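Long-range contact in O-succinylhomoserine sulfhydrylase (Mycobacterium tuberculosis, PDB 3NDN), which probably makes L-homocysteine from O-succinyl-L-homoserine and hydrogen sulfide with the help of pyridoxal 5'-phosphate, a step of methionine biosynthesis: residues 45-57 / 72-85. Residues are numbered along the deposited sequence; the frame is centred on the assembly and turned at random.
Sequences AEAMYLTSGYVYG and HYVYSRYGNPTVSV
The Tyr54 ring lies with one face on Tyr73, whose CB sits 3.6 Å from the ring centroid in a CH-pi contact. Val74 O lies at the Tyr54 edge, in the ring plane. The Tyr54 and Tyr73 rings themselves are slid apart and barely overlap. Tyr73 in turn carries Pro81 CD over the centre of one face, with Ser84 OG at its edge. His72 has Tyr56 CD1 above one face, 3.6 Å from His72 CE1, and Val55 O near its plane. His72 CG is anti to the backbone N (chi1 -161°), and ND1 donates to Tyr73 O in the ring plane, while NE2 bonds Glu42 of the second subunit.

Beyond the rings, polar groups of 72-85 hold the backbone of 45-57. Ser76 donates twice, from OG to Thr51 O (2.7 Å) and from its backbone N to Ser52 O. Asn80 ND2 reaches Tyr49 O at 3.0 Å, with that oxygen in its amide plane, and gives its other hydrogen to Ser76 OG. Asn80 OD1 caps helix 81-94 by accepting from Val83 N. Thr82 OG1 donates to Ala47 O and accepts from Tyr49 N (3.0 Å).

Two bonds therefore fix the Thr82 hydroxyl, and the Asn80 amide is held flat by bonds at both ends. The loop 45-57, which lacks regular structure, is tied to the helix start. Nearby, Tyr75 OH and Arg77 NE bond the pyridoxal-phosphate lysine of the third subunit, which is consistent with an active site shared between subunits, as in related trans-sulfuration enzymes.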
ATOM      1  N   ALA A  45       0.543   1.741 -16.168  1.00 31.16           N
ATOM      2  CA  ALA A  45       1.412   1.829 -14.988  1.00 30.85           C
ATOM      3  C   ALA A  45       1.871   0.473 -14.447  1.00 30.84           C
ATOM      4  O   ALA A  45       1.178  -0.552 -14.607  1.00 31.34           O
ATOM      5  CB  ALA A  45       0.710   2.643 -13.893  1.00 30.44           C
ATOM      6  N   GLU A  46       3.039   0.484 -13.804  1.00 29.81           N
ATOM      7  CA  GLU A  46       3.736  -0.717 -13.318  1.00 30.07           C
ATOM      8  C   GLU A  46       2.996  -1.498 -12.203  1.00 29.23           C
ATOM      9  O   GLU A  46       2.604  -0.935 -11.187  1.00 28.50           O
ATOM     10  CB  GLU A  46       5.173  -0.370 -12.891  1.00 30.01           C
ATOM     11  CG  GLU A  46       6.102   0.168 -14.029  1.00 30.91           C
ATOM     12  CD  GLU A  46       5.902   1.664 -14.349  1.00 33.13           C
ATOM     13  OE1 GLU A  46       4.890   2.294 -13.920  1.00 31.78           O
ATOM     14  OE2 GLU A  46       6.774   2.220 -15.049  1.00 32.95           O
ATOM     15  N   ALA A  47       2.795  -2.797 -12.429  1.00 28.58           N
ATOM     16  CA  ALA A  47       2.071  -3.664 -11.494  1.00 28.49           C
ATOM     17  C   ALA A  47       2.874  -4.056 -10.242  1.00 27.98           C
ATOM     18  O   ALA A  47       4.112  -4.155 -10.291  1.00 28.50           O
ATOM     19  CB  ALA A  47       1.610  -4.934 -12.227  1.00 28.07           C
ATOM     20  N   MET A  48       2.165  -4.299  -9.134  1.00 27.84           N
ATOM     21  CA  MET A  48       2.795  -4.708  -7.847  1.00 28.24           C
ATOM     22  C   MET A  48       2.427  -6.153  -7.497  1.00 27.65           C
ATOM     23  O   MET A  48       1.260  -6.435  -7.227  1.00 27.78           O
ATOM     24  CB  MET A  48       2.324  -3.779  -6.718  1.00 28.54           C
ATOM     25  CG  MET A  48       3.085  -3.935  -5.389  1.00 30.74           C
ATOM     26  SD  MET A  48       2.203  -3.186  -3.992  1.00 34.52           S
ATOM     27  CE  MET A  48       2.493  -1.438  -4.268  1.00 36.06           C
ATOM     28  N   TYR A  49       3.432  -7.037  -7.454  1.00 27.04           N
ATOM     29  CA  TYR A  49       3.235  -8.465  -7.184  1.00 26.74           C
ATOM     30  C   TYR A  49       3.595  -8.831  -5.740  1.00 26.36           C
ATOM     31  O   TYR A  49       4.701  -9.318  -5.455  1.00 25.38           O
ATOM     32  CB  TYR A  49       3.976  -9.364  -8.219  1.00 26.52           C
ATOM     33  CG  TYR A  49       3.462  -9.212  -9.657  1.00 27.21           C
ATOM     34  CD1 TYR A  49       2.403 -10.000 -10.125  1.00 28.44           C
ATOM     35  CD2 TYR A  49       4.033  -8.289 -10.541  1.00 28.28           C
ATOM     36  CE1 TYR A  49       1.906  -9.845 -11.433  1.00 29.86           C
ATOM     37  CE2 TYR A  49       3.546  -8.126 -11.854  1.00 27.38           C
ATOM     38  CZ  TYR A  49       2.488  -8.931 -12.292  1.00 30.10           C
ATOM     39  OH  TYR A  49       1.972  -8.811 -13.577  1.00 30.91           O
ATOM     40  N   LEU A  50       2.638  -8.602  -4.839  1.00 27.37           N
ATOM     41  CA  LEU A  50       2.804  -8.958  -3.420  1.00 28.06           C
ATOM     42  C   LEU A  50       2.563 -10.457  -3.262  1.00 28.15           C
ATOM     43  O   LEU A  50       1.462 -10.892  -2.926  1.00 29.13           O
ATOM     44  CB  LEU A  50       1.865  -8.144  -2.510  1.00 28.15           C
ATOM     45  CG  LEU A  50       2.066  -6.618  -2.497  1.00 29.83           C
ATOM     46  CD1 LEU A  50       1.101  -5.895  -1.548  1.00 31.49           C
ATOM     47  CD2 LEU A  50       3.515  -6.276  -2.153  1.00 30.86           C
ATOM     48  N   THR A  51       3.624 -11.230  -3.509  1.00 27.79           N
ATOM     49  CA  THR A  51       3.621 -12.675  -3.345  1.00 28.07           C
ATOM     50  C   THR A  51       5.016 -13.089  -2.857  1.00 27.97           C
ATOM     51  O   THR A  51       6.042 -12.511  -3.299  1.00 27.32           O
ATOM     52  CB  THR A  51       3.261 -13.413  -4.667  1.00 28.47           C
ATOM     53  OG1 THR A  51       2.954 -14.780  -4.381  1.00 29.48           O
ATOM     54  CG2 THR A  51       4.427 -13.356  -5.700  1.00 27.34           C
ATOM     55  N   SER A  52       5.063 -14.059  -1.943  1.00 27.43           N
ATOM     56  CA  SER A  52       6.350 -14.663  -1.574  1.00 27.84           C
ATOM     57  C   SER A  52       6.735 -15.861  -2.467  1.00 28.53           C
ATOM     58  O   SER A  52       7.931 -16.070  -2.733  1.00 28.52           O
ATOM     59  CB  SER A  52       6.387 -15.048  -0.079  1.00 28.44           C
ATOM     60  OG  SER A  52       5.339 -15.959   0.256  1.00 28.34           O
ATOM     61  N   GLY A  53       5.734 -16.631  -2.916  1.00 28.26           N
ATOM     62  CA  GLY A  53       5.939 -17.858  -3.724  1.00 28.91           C
ATOM     63  C   GLY A  53       5.292 -17.824  -5.101  1.00 28.93           C
ATOM     64  O   GLY A  53       4.583 -16.858  -5.426  1.00 28.94           O
ATOM     65  N   TYR A  54       5.517 -18.891  -5.897  1.00 29.51           N
ATOM     66  CA  TYR A  54       5.015 -19.033  -7.277  1.00 29.14           C
ATOM     67  C   TYR A  54       4.508 -20.483  -7.479  1.00 30.16           C
ATOM     68  O   TYR A  54       4.847 -21.381  -6.696  1.00 30.44           O
ATOM     69  CB  TYR A  54       6.101 -18.652  -8.325  1.00 28.96           C
ATOM     70  CG  TYR A  54       6.650 -17.252  -8.039  1.00 27.89           C
ATOM     71  CD1 TYR A  54       6.106 -16.124  -8.668  1.00 28.98           C
ATOM     72  CD2 TYR A  54       7.628 -17.059  -7.070  1.00 28.91           C
ATOM     73  CE1 TYR A  54       6.557 -14.819  -8.340  1.00 27.75           C
ATOM     74  CE2 TYR A  54       8.080 -15.763  -6.727  1.00 28.03           C
ATOM     75  CZ  TYR A  54       7.543 -14.652  -7.388  1.00 28.64           C
ATOM     76  OH  TYR A  54       7.982 -13.372  -7.057  1.00 29.50           O
ATOM     77  N   VAL A  55       3.686 -20.691  -8.499  1.00 30.09           N
ATOM     78  CA  VAL A  55       3.163 -22.030  -8.817  1.00 31.56           C
ATOM     79  C   VAL A  55       3.697 -22.537 -10.170  1.00 32.64           C
ATOM     80  O   VAL A  55       4.192 -21.739 -10.989  1.00 32.44           O
ATOM     81  CB  VAL A  55       1.601 -22.052  -8.781  1.00 32.48           C
ATOM     82  CG1 VAL A  55       1.091 -21.651  -7.391  1.00 31.41           C
ATOM     83  CG2 VAL A  55       0.999 -21.134  -9.875  1.00 33.14           C
ATOM     84  N   TYR A  56       3.593 -23.850 -10.418  1.00 33.78           N
ATOM     85  CA  TYR A  56       4.111 -24.454 -11.654  1.00 34.46           C
ATOM     86  C   TYR A  56       3.047 -25.334 -12.317  1.00 35.47           C
ATOM     87  O   TYR A  56       2.249 -25.967 -11.626  1.00 35.71           O
ATOM     88  CB  TYR A  56       5.377 -25.295 -11.369  1.00 35.04           C
ATOM     89  CG  TYR A  56       6.368 -24.615 -10.450  1.00 34.33           C
ATOM     90  CD1 TYR A  56       7.221 -23.613 -10.930  1.00 35.86           C
ATOM     91  CD2 TYR A  56       6.433 -24.942  -9.092  1.00 36.07           C
ATOM     92  CE1 TYR A  56       8.112 -22.957 -10.096  1.00 36.65           C
ATOM     93  CE2 TYR A  56       7.332 -24.287  -8.239  1.00 36.11           C
ATOM     94  CZ  TYR A  56       8.172 -23.303  -8.747  1.00 37.13           C
ATOM     95  OH  TYR A  56       9.060 -22.629  -7.919  1.00 37.01           O
ATOM     96  N   GLY A  57       3.030 -25.344 -13.652  1.00 35.65           N
ATOM     97  CA  GLY A  57       2.084 -26.153 -14.436  1.00 36.82           C
ATOM     98  C   GLY A  57       2.215 -27.668 -14.299  1.00 37.02           C
ATOM     99  O   GLY A  57       1.245 -28.398 -14.522  1.00 37.26           O
ATOM    100  N   HIS A  72      11.724 -18.990 -14.943  1.00 38.98           N
ATOM    101  CA  HIS A  72      10.533 -18.947 -14.069  1.00 37.09           C
ATOM    102  C   HIS A  72      10.918 -18.472 -12.658  1.00 35.89           C
ATOM    103  O   HIS A  72      11.964 -18.868 -12.128  1.00 34.88           O
ATOM    104  CB  HIS A  72       9.951 -20.372 -14.000  1.00 36.97           C
ATOM    105  CG  HIS A  72       8.522 -20.455 -13.544  1.00 37.42           C
ATOM    106  ND1 HIS A  72       8.109 -20.051 -12.292  1.00 36.46           N
ATOM    107  CD2 HIS A  72       7.423 -20.980 -14.148  1.00 37.72           C
ATOM    108  CE1 HIS A  72       6.812 -20.279 -12.161  1.00 37.18           C
ATOM    109  NE2 HIS A  72       6.372 -20.845 -13.274  1.00 36.50           N
ATOM    110  N   TYR A  73      10.092 -17.624 -12.046  1.00 34.66           N
ATOM    111  CA  TYR A  73      10.380 -17.153 -10.684  1.00 33.80           C
ATOM    112  C   TYR A  73      10.200 -18.279  -9.659  1.00 33.49           C
ATOM    113  O   TYR A  73       9.419 -19.212  -9.901  1.00 33.75           O
ATOM    114  CB  TYR A  73       9.526 -15.926 -10.332  1.00 33.12           C
ATOM    115  CG  TYR A  73      10.029 -14.643 -10.970  1.00 33.90           C
ATOM    116  CD1 TYR A  73      11.036 -13.885 -10.356  1.00 32.57           C
ATOM    117  CD2 TYR A  73       9.497 -14.185 -12.199  1.00 32.77           C
ATOM    118  CE1 TYR A  73      11.512 -12.711 -10.938  1.00 33.06           C
ATOM    119  CE2 TYR A  73       9.971 -12.999 -12.795  1.00 33.96           C
ATOM    120  CZ  TYR A  73      10.967 -12.266 -12.156  1.00 33.21           C
ATOM    121  OH  TYR A  73      11.460 -11.101 -12.707  1.00 33.20           O
ATOM    122  N   VAL A  74      10.909 -18.202  -8.525  1.00 33.23           N
ATOM    123  CA  VAL A  74      10.898 -19.308  -7.526  1.00 33.23           C
ATOM    124  C   VAL A  74      10.532 -18.862  -6.103  1.00 32.26           C
ATOM    125  O   VAL A  74       9.703 -19.495  -5.449  1.00 32.33           O
ATOM    126  CB  VAL A  74      12.266 -20.089  -7.506  1.00 33.51           C
ATOM    127  CG1 VAL A  74      12.327 -21.099  -6.361  1.00 34.83           C
ATOM    128  CG2 VAL A  74      12.501 -20.788  -8.834  1.00 35.09           C
ATOM    129  N   TYR A  75      11.149 -17.786  -5.614  1.00 31.24           N
ATOM    130  CA  TYR A  75      10.879 -17.303  -4.263  1.00 31.43           C
ATOM    131  C   TYR A  75      11.355 -15.859  -4.144  1.00 30.99           C
ATOM    132  O   TYR A  75      12.463 -15.529  -4.582  1.00 31.00           O
ATOM    133  CB  TYR A  75      11.594 -18.180  -3.215  1.00 31.85           C
ATOM    134  CG  TYR A  75      11.106 -17.992  -1.784  1.00 33.25           C
ATOM    135  CD1 TYR A  75      11.925 -17.393  -0.820  1.00 34.56           C
ATOM    136  CD2 TYR A  75       9.834 -18.429  -1.393  1.00 34.79           C
ATOM    137  CE1 TYR A  75      11.487 -17.221   0.515  1.00 35.33           C
ATOM    138  CE2 TYR A  75       9.381 -18.267  -0.062  1.00 35.89           C
ATOM    139  CZ  TYR A  75      10.209 -17.659   0.880  1.00 35.61           C
ATOM    140  OH  TYR A  75       9.772 -17.499   2.179  1.00 34.94           O
ATOM    141  N   SER A  76      10.516 -15.018  -3.551  1.00 30.67           N
ATOM    142  CA  SER A  76      10.747 -13.568  -3.509  1.00 31.09           C
ATOM    143  C   SER A  76      11.943 -13.068  -2.701  1.00 31.82           C
ATOM    144  O   SER A  76      12.391 -11.930  -2.927  1.00 31.17           O
ATOM    145  CB  SER A  76       9.466 -12.821  -3.111  1.00 31.12           C
ATOM    146  OG  SER A  76       8.529 -12.834  -4.177  1.00 30.61           O
ATOM    147  N   ARG A  77      12.480 -13.886  -1.781  1.00 32.59           N
ATOM    148  CA  ARG A  77      13.708 -13.495  -1.083  1.00 33.04           C
ATOM    149  C   ARG A  77      14.838 -13.184  -2.066  1.00 33.62           C
ATOM    150  O   ARG A  77      15.667 -12.311  -1.790  1.00 34.41           O
ATOM    151  CB  ARG A  77      14.187 -14.544  -0.049  1.00 33.12           C
ATOM    152  CG  ARG A  77      15.020 -13.940   1.103  1.00 33.82           C
ATOM    153  CD  ARG A  77      15.777 -14.985   1.973  1.00 31.47           C
ATOM    154  NE  ARG A  77      14.937 -16.118   2.382  1.00 32.31           N
ATOM    155  CZ  ARG A  77      15.016 -17.340   1.859  1.00 32.04           C
ATOM    156  NH1 ARG A  77      14.203 -18.302   2.294  1.00 32.66           N
ATOM    157  NH2 ARG A  77      15.913 -17.607   0.910  1.00 32.28           N
ATOM    158  N   TYR A  78      14.880 -13.866  -3.204  1.00 33.34           N
ATOM    159  CA  TYR A  78      15.933 -13.551  -4.180  1.00 33.47           C
ATOM    160  C   TYR A  78      15.522 -13.241  -5.620  1.00 32.37           C
ATOM    161  O   TYR A  78      16.386 -13.014  -6.459  1.00 32.70           O
ATOM    162  CB  TYR A  78      17.027 -14.607  -4.177  1.00 33.65           C
ATOM    163  CG  TYR A  78      16.516 -16.016  -4.316  1.00 35.68           C
ATOM    164  CD1 TYR A  78      16.237 -16.785  -3.181  1.00 36.09           C
ATOM    165  CD2 TYR A  78      16.345 -16.600  -5.566  1.00 36.68           C
ATOM    166  CE1 TYR A  78      15.790 -18.082  -3.293  1.00 37.67           C
ATOM    167  CE2 TYR A  78      15.892 -17.918  -5.686  1.00 38.32           C
ATOM    168  CZ  TYR A  78      15.621 -18.645  -4.542  1.00 38.94           C
ATOM    169  OH  TYR A  78      15.162 -19.946  -4.626  1.00 41.73           O
ATOM    170  N   GLY A  79      14.228 -13.212  -5.899  1.00 31.37           N
ATOM    171  CA  GLY A  79      13.736 -12.713  -7.200  1.00 30.25           C
ATOM    172  C   GLY A  79      12.230 -12.499  -7.189  1.00 29.55           C
ATOM    173  O   GLY A  79      11.490 -13.375  -6.743  1.00 29.50           O
ATOM    174  N   ASN A  80      11.789 -11.348  -7.699  1.00 29.22           N
ATOM    175  CA  ASN A  80      10.361 -10.952  -7.764  1.00 28.98           C
ATOM    176  C   ASN A  80      10.139 -10.031  -8.998  1.00 28.51           C
ATOM    177  O   ASN A  80      10.994  -9.186  -9.296  1.00 29.80           O
ATOM    178  CB  ASN A  80       9.963 -10.261  -6.441  1.00 28.04           C
ATOM    179  CG  ASN A  80       8.576  -9.584  -6.496  1.00 29.32           C
ATOM    180  OD1 ASN A  80       8.429  -8.504  -7.065  1.00 29.39           O
ATOM    181  ND2 ASN A  80       7.564 -10.216  -5.867  1.00 28.65           N
ATOM    182  N   PRO A  81       9.006 -10.173  -9.717  1.00 29.10           N
ATOM    183  CA  PRO A  81       8.859  -9.343 -10.942  1.00 28.96           C
ATOM    184  C   PRO A  81       8.854  -7.803 -10.757  1.00 29.15           C
ATOM    185  O   PRO A  81       9.407  -7.090 -11.608  1.00 28.93           O
ATOM    186  CB  PRO A  81       7.555  -9.838 -11.564  1.00 29.64           C
ATOM    187  CG  PRO A  81       6.908 -10.732 -10.541  1.00 30.31           C
ATOM    188  CD  PRO A  81       7.997 -11.249  -9.663  1.00 28.84           C
ATOM    189  N   THR A  82       8.225  -7.301  -9.690  1.00 28.06           N
ATOM    190  CA  THR A  82       8.273  -5.859  -9.367  1.00 27.38           C
ATOM    191  C   THR A  82       9.691  -5.400  -8.958  1.00 26.94           C
ATOM    192  O   THR A  82      10.179  -4.337  -9.401  1.00 25.68           O
ATOM    193  CB  THR A  82       7.214  -5.509  -8.279  1.00 27.30           C
ATOM    194  OG1 THR A  82       5.930  -5.970  -8.707  1.00 26.07           O
ATOM    195  CG2 THR A  82       7.149  -4.017  -7.989  1.00 27.07           C
ATOM    196  N   VAL A  83      10.349  -6.175  -8.086  1.00 26.60           N
ATOM    197  CA  VAL A  83      11.742  -5.918  -7.753  1.00 26.17           C
ATOM    198  C   VAL A  83      12.652  -5.882  -9.011  1.00 26.14           C
ATOM    199  O   VAL A  83      13.547  -5.040  -9.103  1.00 25.56           O
ATOM    200  CB  VAL A  83      12.269  -6.910  -6.655  1.00 26.23           C
ATOM    201  CG1 VAL A  83      13.772  -6.681  -6.376  1.00 26.60           C
ATOM    202  CG2 VAL A  83      11.482  -6.721  -5.361  1.00 26.16           C
ATOM    203  N   SER A  84      12.418  -6.781  -9.975  1.00 25.87           N
ATOM    204  CA  SER A  84      13.203  -6.785 -11.227  1.00 25.95           C
ATOM    205  C   SER A  84      13.080  -5.485 -12.049  1.00 25.69           C
ATOM    206  O   SER A  84      14.050  -5.073 -12.698  1.00 24.34           O
ATOM    207  CB  SER A  84      12.816  -7.988 -12.120  1.00 26.90           C
ATOM    208  OG  SER A  84      13.239  -9.207 -11.535  1.00 27.94           O
ATOM    209  N   VAL A  85      11.893  -4.860 -12.040  1.00 25.16           N
ATOM    210  CA  VAL A  85      11.674  -3.608 -12.764  1.00 25.24           C
ATOM    211  C   VAL A  85      12.498  -2.472 -12.111  1.00 25.04           C
ATOM    212  O   VAL A  85      13.139  -1.699 -12.827  1.00 24.83           O
ATOM    213  CB  VAL A  85      10.151  -3.219 -12.838  1.00 25.11           C
ATOM    214  CG1 VAL A  85       9.947  -1.847 -13.492  1.00 26.50           C
ATOM    215  CG2 VAL A  85       9.330  -4.304 -13.591  1.00 25.86           C
TER
HETATM  216  O   HOH W   1       7.723 -20.596  -4.049  1.00 33.91           O